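Long-range contact in putative glucosidase lplD, ALPHA-GALACTURONIDASE (Bacillus subtilis, PDB 3FEF), which hydrolyses alpha-1,4-linked galacturonides, releasing alpha-D-galacturonate, with NAD(+) and manganese as cofactors: residues 69-83 against 132-146. Numbering follows the deposited sequence.
Sequences LKKALSAADIVIISI and AIRDYAPESWVINYT
Lys70 lays its extended aliphatic chain across one face of the Tyr136 ring, with CG 4.0 Å from the ring centroid in a CH-pi contact; Asp135 CB covers the opposite face. The two segments are adjacent helix-strand units of the Rossmann-like domain of this family 4 glycosidase, strands 78-81 and 141-144 pairing in its parallel sheet. Swinging CG anti to the backbone N (chi1 166°) carries the Lys70 chain over the ring. With an alanine in place of Tyr136 the ring is gone, which is likely to leave the Lys70 methylenes without their aromatic cover. Between the helices, Leu73 CD1 presses tightly on Ala132 CB at 3.5 Å, and Leu73 CB meets Tyr136 CB. Val79 lies mid-strand, its N bonding to Trp141 O at 2.8 Å and its O accepting from Ile143 N. On the sheet face covered by helix 112-136, where Phe126 touches Ile81, Ile81 CD1 packs on Val142 CG1 at 3.7 Å. At the C-terminal ends of the two strands, near the NAD-binding region inferred by similarity, Ile80 CG2 touches the Tyr145 ring at its edge, while Trp18 stacks on that ring. Asn144 OD1 closes an Asx turn by accepting from Thr146 N, and Thr146 OG1 takes the Ile83 N-H at 3.1 Å, a nearly straight bond of 166°.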
loop_
_atom_site.group_PDB
_atom_site.type_symbol
_atom_site.label_atom_id
_atom_site.label_comp_id
_atom_site.label_asym_id
_atom_site.label_seq_id
_atom_site.Cartn_x
_atom_site.Cartn_y
_atom_site.Cartn_z
ATOM N N LEU A 69 -5.409 -27.358 -29.009
ATOM C CA LEU A 69 -4.844 -26.867 -27.765
ATOM C C LEU A 69 -4.987 -27.895 -26.652
ATOM O O LEU A 69 -4.029 -28.188 -25.919
ATOM C CB LEU A 69 -5.580 -25.603 -27.319
ATOM C CG LEU A 69 -5.083 -24.186 -27.613
ATOM C CD1 LEU A 69 -6.081 -23.172 -27.057
ATOM C CD2 LEU A 69 -3.689 -23.955 -27.011
ATOM N N LYS A 70 -6.201 -28.415 -26.506
ATOM C CA LYS A 70 -6.493 -29.380 -25.460
ATOM C C LYS A 70 -5.516 -30.550 -25.479
ATOM O O LYS A 70 -5.043 -30.980 -24.444
ATOM C CB LYS A 70 -7.921 -29.906 -25.604
ATOM C CG LYS A 70 -8.205 -31.156 -24.786
ATOM C CD LYS A 70 -9.664 -31.554 -24.918
ATOM C CE LYS A 70 -10.102 -32.471 -23.784
ATOM N NZ LYS A 70 -11.532 -32.863 -23.983
ATOM N N LYS A 71 -5.227 -31.072 -26.658
ATOM C CA LYS A 71 -4.316 -32.197 -26.772
ATOM C C LYS A 71 -2.879 -31.790 -26.431
ATOM O O LYS A 71 -2.166 -32.527 -25.772
ATOM C CB LYS A 71 -4.389 -32.778 -28.176
ATOM C CG LYS A 71 -4.696 -34.279 -28.220
ATOM C CD LYS A 71 -5.498 -34.638 -29.481
ATOM C CE LYS A 71 -5.093 -33.749 -30.658
ATOM N NZ LYS A 71 -6.042 -33.838 -31.816
ATOM N N ALA A 72 -2.463 -30.611 -26.878
ATOM C CA ALA A 72 -1.153 -30.082 -26.510
ATOM C C ALA A 72 -1.014 -29.961 -24.993
ATOM O O ALA A 72 -0.006 -30.370 -24.428
ATOM C CB ALA A 72 -0.913 -28.736 -27.169
ATOM N N LEU A 73 -2.054 -29.449 -24.342
ATOM C CA LEU A 73 -1.969 -29.061 -22.937
ATOM C C LEU A 73 -2.111 -30.233 -21.958
ATOM O O LEU A 73 -1.513 -30.229 -20.886
ATOM C CB LEU A 73 -2.995 -27.971 -22.617
ATOM C CG LEU A 73 -2.847 -26.611 -23.331
ATOM C CD1 LEU A 73 -3.989 -25.702 -22.964
ATOM C CD2 LEU A 73 -1.520 -25.905 -23.017
ATOM N N SER A 74 -2.894 -31.237 -22.319
ATOM C CA SER A 74 -3.214 -32.266 -21.353
ATOM C C SER A 74 -1.933 -32.885 -20.803
ATOM O O SER A 74 -1.051 -33.279 -21.561
ATOM C CB SER A 74 -4.131 -33.332 -21.966
ATOM O OG SER A 74 -3.371 -34.250 -22.729
ATOM N N ALA A 75 -1.836 -32.946 -19.478
ATOM C CA ALA A 75 -0.664 -33.488 -18.797
ATOM C C ALA A 75 0.629 -32.698 -19.028
ATOM O O ALA A 75 1.713 -33.209 -18.780
ATOM C CB ALA A 75 -0.464 -34.958 -19.178
ATOM N N ALA A 76 0.542 -31.472 -19.520
ATOM C CA ALA A 76 1.759 -30.700 -19.787
ATOM C C ALA A 76 2.411 -30.193 -18.494
ATOM O O ALA A 76 1.714 -29.759 -17.589
ATOM C CB ALA A 76 1.450 -29.538 -20.717
ATOM N N ASP A 77 3.740 -30.255 -18.412
ATOM C CA ASP A 77 4.476 -29.722 -17.259
ATOM C C ASP A 77 4.899 -28.282 -17.527
ATOM O O ASP A 77 4.963 -27.447 -16.620
ATOM C CB ASP A 77 5.731 -30.566 -16.982
ATOM C CG ASP A 77 5.408 -32.030 -16.741
ATOM O OD1 ASP A 77 4.713 -32.321 -15.751
ATOM O OD2 ASP A 77 5.836 -32.886 -17.540
ATOM N N ILE A 78 5.174 -28.000 -18.793
ATOM C CA ILE A 78 5.636 -26.697 -19.213
ATOM C C ILE A 78 4.809 -26.305 -20.425
ATOM O O ILE A 78 4.481 -27.168 -21.245
ATOM C CB ILE A 78 7.124 -26.752 -19.623
ATOM C CG1 ILE A 78 7.986 -27.236 -18.443
ATOM C CG2 ILE A 78 7.588 -25.418 -20.152
ATOM C CD1 ILE A 78 8.011 -26.295 -17.243
ATOM N N VAL A 79 4.444 -25.024 -20.506
ATOM C CA VAL A 79 3.767 -24.453 -21.686
ATOM C C VAL A 79 4.577 -23.271 -22.199
ATOM O O VAL A 79 4.811 -22.291 -21.480
ATOM C CB VAL A 79 2.300 -24.010 -21.392
ATOM C CG1 VAL A 79 1.622 -23.536 -22.658
ATOM C CG2 VAL A 79 1.500 -25.169 -20.805
ATOM N N ILE A 80 5.030 -23.380 -23.441
ATOM C CA ILE A 80 5.766 -22.318 -24.077
ATOM C C ILE A 80 4.857 -21.684 -25.112
ATOM O O ILE A 80 4.157 -22.387 -25.854
ATOM C CB ILE A 80 6.999 -22.883 -24.782
ATOM C CG1 ILE A 80 7.904 -23.577 -23.756
ATOM C CG2 ILE A 80 7.726 -21.788 -25.579
ATOM C CD1 ILE A 80 9.027 -24.302 -24.398
ATOM N N ILE A 81 4.853 -20.356 -25.150
ATOM C CA ILE A 81 4.032 -19.631 -26.105
ATOM C C ILE A 81 4.888 -18.694 -26.932
ATOM O O ILE A 81 5.547 -17.779 -26.404
ATOM C CB ILE A 81 2.936 -18.785 -25.424
ATOM C CG1 ILE A 81 2.183 -19.624 -24.390
ATOM C CG2 ILE A 81 1.994 -18.192 -26.488
ATOM C CD1 ILE A 81 1.263 -18.786 -23.475
ATOM N N SER A 82 4.857 -18.927 -28.234
ATOM C CA SER A 82 5.562 -18.097 -29.165
ATOM C C SER A 82 4.775 -18.008 -30.459
ATOM O O SER A 82 5.054 -18.740 -31.411
ATOM C CB SER A 82 6.919 -18.722 -29.444
ATOM O OG SER A 82 7.434 -18.201 -30.631
ATOM N N ILE A 83 3.772 -17.141 -30.485
ATOM C CA ILE A 83 2.928 -16.987 -31.663
ATOM C C ILE A 83 3.012 -15.579 -32.211
ATOM O O ILE A 83 3.527 -14.665 -31.559
ATOM C CB ILE A 83 1.452 -17.234 -31.350
ATOM C CG1 ILE A 83 0.974 -16.247 -30.288
ATOM C CG2 ILE A 83 1.206 -18.692 -30.927
ATOM C CD1 ILE A 83 -0.467 -16.406 -29.961
ATOM N N ALA A 132 -7.629 -22.138 -21.598
ATOM C CA ALA A 132 -7.254 -23.519 -21.938
ATOM C C ALA A 132 -6.249 -24.085 -20.948
ATOM O O ALA A 132 -6.383 -25.216 -20.474
ATOM C CB ALA A 132 -6.692 -23.580 -23.362
ATOM N N ILE A 133 -5.224 -23.296 -20.643
ATOM C CA ILE A 133 -4.276 -23.660 -19.596
ATOM C C ILE A 133 -5.008 -23.883 -18.279
ATOM O O ILE A 133 -4.763 -24.863 -17.583
ATOM C CB ILE A 133 -3.218 -22.564 -19.433
ATOM C CG1 ILE A 133 -2.364 -22.499 -20.694
ATOM C CG2 ILE A 133 -2.369 -22.807 -18.188
ATOM C CD1 ILE A 133 -1.529 -21.263 -20.784
ATOM N N ARG A 134 -5.912 -22.976 -17.929
ATOM C CA ARG A 134 -6.728 -23.176 -16.728
ATOM C C ARG A 134 -7.494 -24.500 -16.782
ATOM O O ARG A 134 -7.593 -25.208 -15.786
ATOM C CB ARG A 134 -7.760 -22.063 -16.574
ATOM C CG ARG A 134 -8.569 -22.173 -15.273
ATOM C CD ARG A 134 -9.607 -21.082 -15.194
ATOM N NE ARG A 134 -10.590 -21.255 -16.256
ATOM C CZ ARG A 134 -11.435 -20.313 -16.663
ATOM N NH1 ARG A 134 -11.405 -19.110 -16.112
ATOM N NH2 ARG A 134 -12.303 -20.576 -17.632
ATOM N N ASP A 135 -8.049 -24.816 -17.945
ATOM C CA ASP A 135 -8.897 -25.994 -18.068
ATOM C C ASP A 135 -8.057 -27.271 -18.090
ATOM O O ASP A 135 -8.377 -28.218 -17.411
ATOM C CB ASP A 135 -9.774 -25.908 -19.323
ATOM C CG ASP A 135 -10.806 -24.779 -19.253
ATOM O OD1 ASP A 135 -11.163 -24.349 -18.138
ATOM O OD2 ASP A 135 -11.264 -24.317 -20.324
ATOM N N TYR A 136 -6.958 -27.286 -18.834
ATOM C CA TYR A 136 -6.226 -28.548 -19.031
ATOM C C TYR A 136 -4.878 -28.710 -18.349
ATOM O O TYR A 136 -4.381 -29.815 -18.272
ATOM C CB TYR A 136 -6.088 -28.836 -20.529
ATOM C CG TYR A 136 -7.402 -28.644 -21.239
ATOM C CD1 TYR A 136 -8.488 -29.469 -20.951
ATOM C CD2 TYR A 136 -7.579 -27.613 -22.150
ATOM C CE1 TYR A 136 -9.694 -29.286 -21.571
ATOM C CE2 TYR A 136 -8.794 -27.420 -22.776
ATOM C CZ TYR A 136 -9.849 -28.265 -22.479
ATOM O OH TYR A 136 -11.065 -28.094 -23.091
ATOM N N ALA A 137 -4.271 -27.632 -17.860
ATOM C CA ALA A 137 -2.916 -27.737 -17.320
ATOM C C ALA A 137 -2.670 -26.655 -16.287
ATOM O O ALA A 137 -1.666 -25.941 -16.338
ATOM C CB ALA A 137 -1.904 -27.645 -18.448
ATOM N N PRO A 138 -3.615 -26.514 -15.354
ATOM C CA PRO A 138 -3.624 -25.477 -14.330
ATOM C C PRO A 138 -2.320 -25.371 -13.560
ATOM O O PRO A 138 -1.991 -24.297 -13.074
ATOM C CB PRO A 138 -4.761 -25.914 -13.390
ATOM C CG PRO A 138 -5.234 -27.271 -13.904
ATOM C CD PRO A 138 -4.858 -27.298 -15.344
ATOM N N GLU A 139 -1.580 -26.465 -13.447
ATOM C CA GLU A 139 -0.416 -26.471 -12.590
ATOM C C GLU A 139 0.891 -26.377 -13.376
ATOM O O GLU A 139 1.955 -26.422 -12.802
ATOM C CB GLU A 139 -0.403 -27.722 -11.701
ATOM C CG GLU A 139 -1.558 -27.826 -10.702
ATOM C CD GLU A 139 -1.187 -27.317 -9.314
ATOM O OE1 GLU A 139 -0.335 -26.400 -9.204
ATOM O OE2 GLU A 139 -1.744 -27.838 -8.323
ATOM N N SER A 140 0.820 -26.245 -14.690
ATOM C CA SER A 140 2.052 -26.117 -15.469
ATOM C C SER A 140 2.679 -24.737 -15.292
ATOM O O SER A 140 1.991 -23.768 -14.933
ATOM C CB SER A 140 1.758 -26.344 -16.943
ATOM O OG SER A 140 0.688 -25.501 -17.352
ATOM N N TRP A 141 3.984 -24.643 -15.542
ATOM C CA TRP A 141 4.619 -23.341 -15.714
ATOM C C TRP A 141 4.511 -22.909 -17.166
ATOM O O TRP A 141 4.694 -23.713 -18.073
ATOM C CB TRP A 141 6.077 -23.361 -15.233
ATOM C CG TRP A 141 6.129 -23.220 -13.777
ATOM C CD1 TRP A 141 6.157 -24.240 -12.826
ATOM C CD2 TRP A 141 6.094 -21.993 -13.053
ATOM N NE1 TRP A 141 6.152 -23.688 -11.571
ATOM C CE2 TRP A 141 6.119 -22.316 -11.680
ATOM C CE3 TRP A 141 6.063 -20.643 -13.435
ATOM C CZ2 TRP A 141 6.115 -21.334 -10.686
ATOM C CZ3 TRP A 141 6.041 -19.679 -12.451
ATOM C CH2 TRP A 141 6.069 -20.030 -11.089
ATOM N N VAL A 142 4.197 -21.635 -17.372
ATOM C CA VAL A 142 3.964 -21.064 -18.703
ATOM C C VAL A 142 5.089 -20.077 -19.008
ATOM O O VAL A 142 5.337 -19.167 -18.231
ATOM C CB VAL A 142 2.618 -20.293 -18.725
ATOM C CG1 VAL A 142 2.305 -19.789 -20.119
ATOM C CG2 VAL A 142 1.488 -21.184 -18.217
ATOM N N ILE A 143 5.807 -20.275 -20.105
ATOM C CA ILE A 143 6.797 -19.294 -20.506
ATOM C C ILE A 143 6.354 -18.596 -21.775
ATOM O O ILE A 143 6.294 -19.202 -22.819
ATOM C CB ILE A 143 8.194 -19.928 -20.726
ATOM C CG1 ILE A 143 8.581 -20.807 -19.532
ATOM C CG2 ILE A 143 9.244 -18.826 -20.997
ATOM C CD1 ILE A 143 9.924 -21.518 -19.733
ATOM N N ASN A 144 6.051 -17.308 -21.681
ATOM C CA ASN A 144 5.644 -16.548 -22.853
ATOM C C ASN A 144 6.809 -15.815 -23.522
ATOM O O ASN A 144 7.594 -15.125 -22.872
ATOM C CB ASN A 144 4.535 -15.553 -22.476
ATOM C CG ASN A 144 4.074 -14.721 -23.658
ATOM O OD1 ASN A 144 3.890 -15.233 -24.761
ATOM N ND2 ASN A 144 3.891 -13.429 -23.436
ATOM N N TYR A 145 6.892 -15.952 -24.838
ATOM C CA TYR A 145 7.902 -15.313 -25.644
ATOM C C TYR A 145 7.281 -14.291 -26.592
ATOM O O TYR A 145 8.003 -13.566 -27.281
ATOM C CB TYR A 145 8.619 -16.352 -26.504
ATOM C CG TYR A 145 9.602 -17.197 -25.762
ATOM C CD1 TYR A 145 10.797 -16.651 -25.291
ATOM C CD2 TYR A 145 9.361 -18.542 -25.543
ATOM C CE1 TYR A 145 11.714 -17.419 -24.612
ATOM C CE2 TYR A 145 10.272 -19.326 -24.867
ATOM C CZ TYR A 145 11.446 -18.751 -24.393
ATOM O OH TYR A 145 12.364 -19.521 -23.734
ATOM N N THR A 146 5.954 -14.255 -26.641
ATOM C CA THR A 146 5.238 -13.415 -27.607
ATOM C C THR A 146 5.217 -11.926 -27.219
ATOM O O THR A 146 5.103 -11.596 -26.046
ATOM C CB THR A 146 3.770 -13.862 -27.745
ATOM O OG1 THR A 146 3.692 -15.275 -27.994
ATOM C CG2 THR A 146 3.107 -13.107 -28.870
#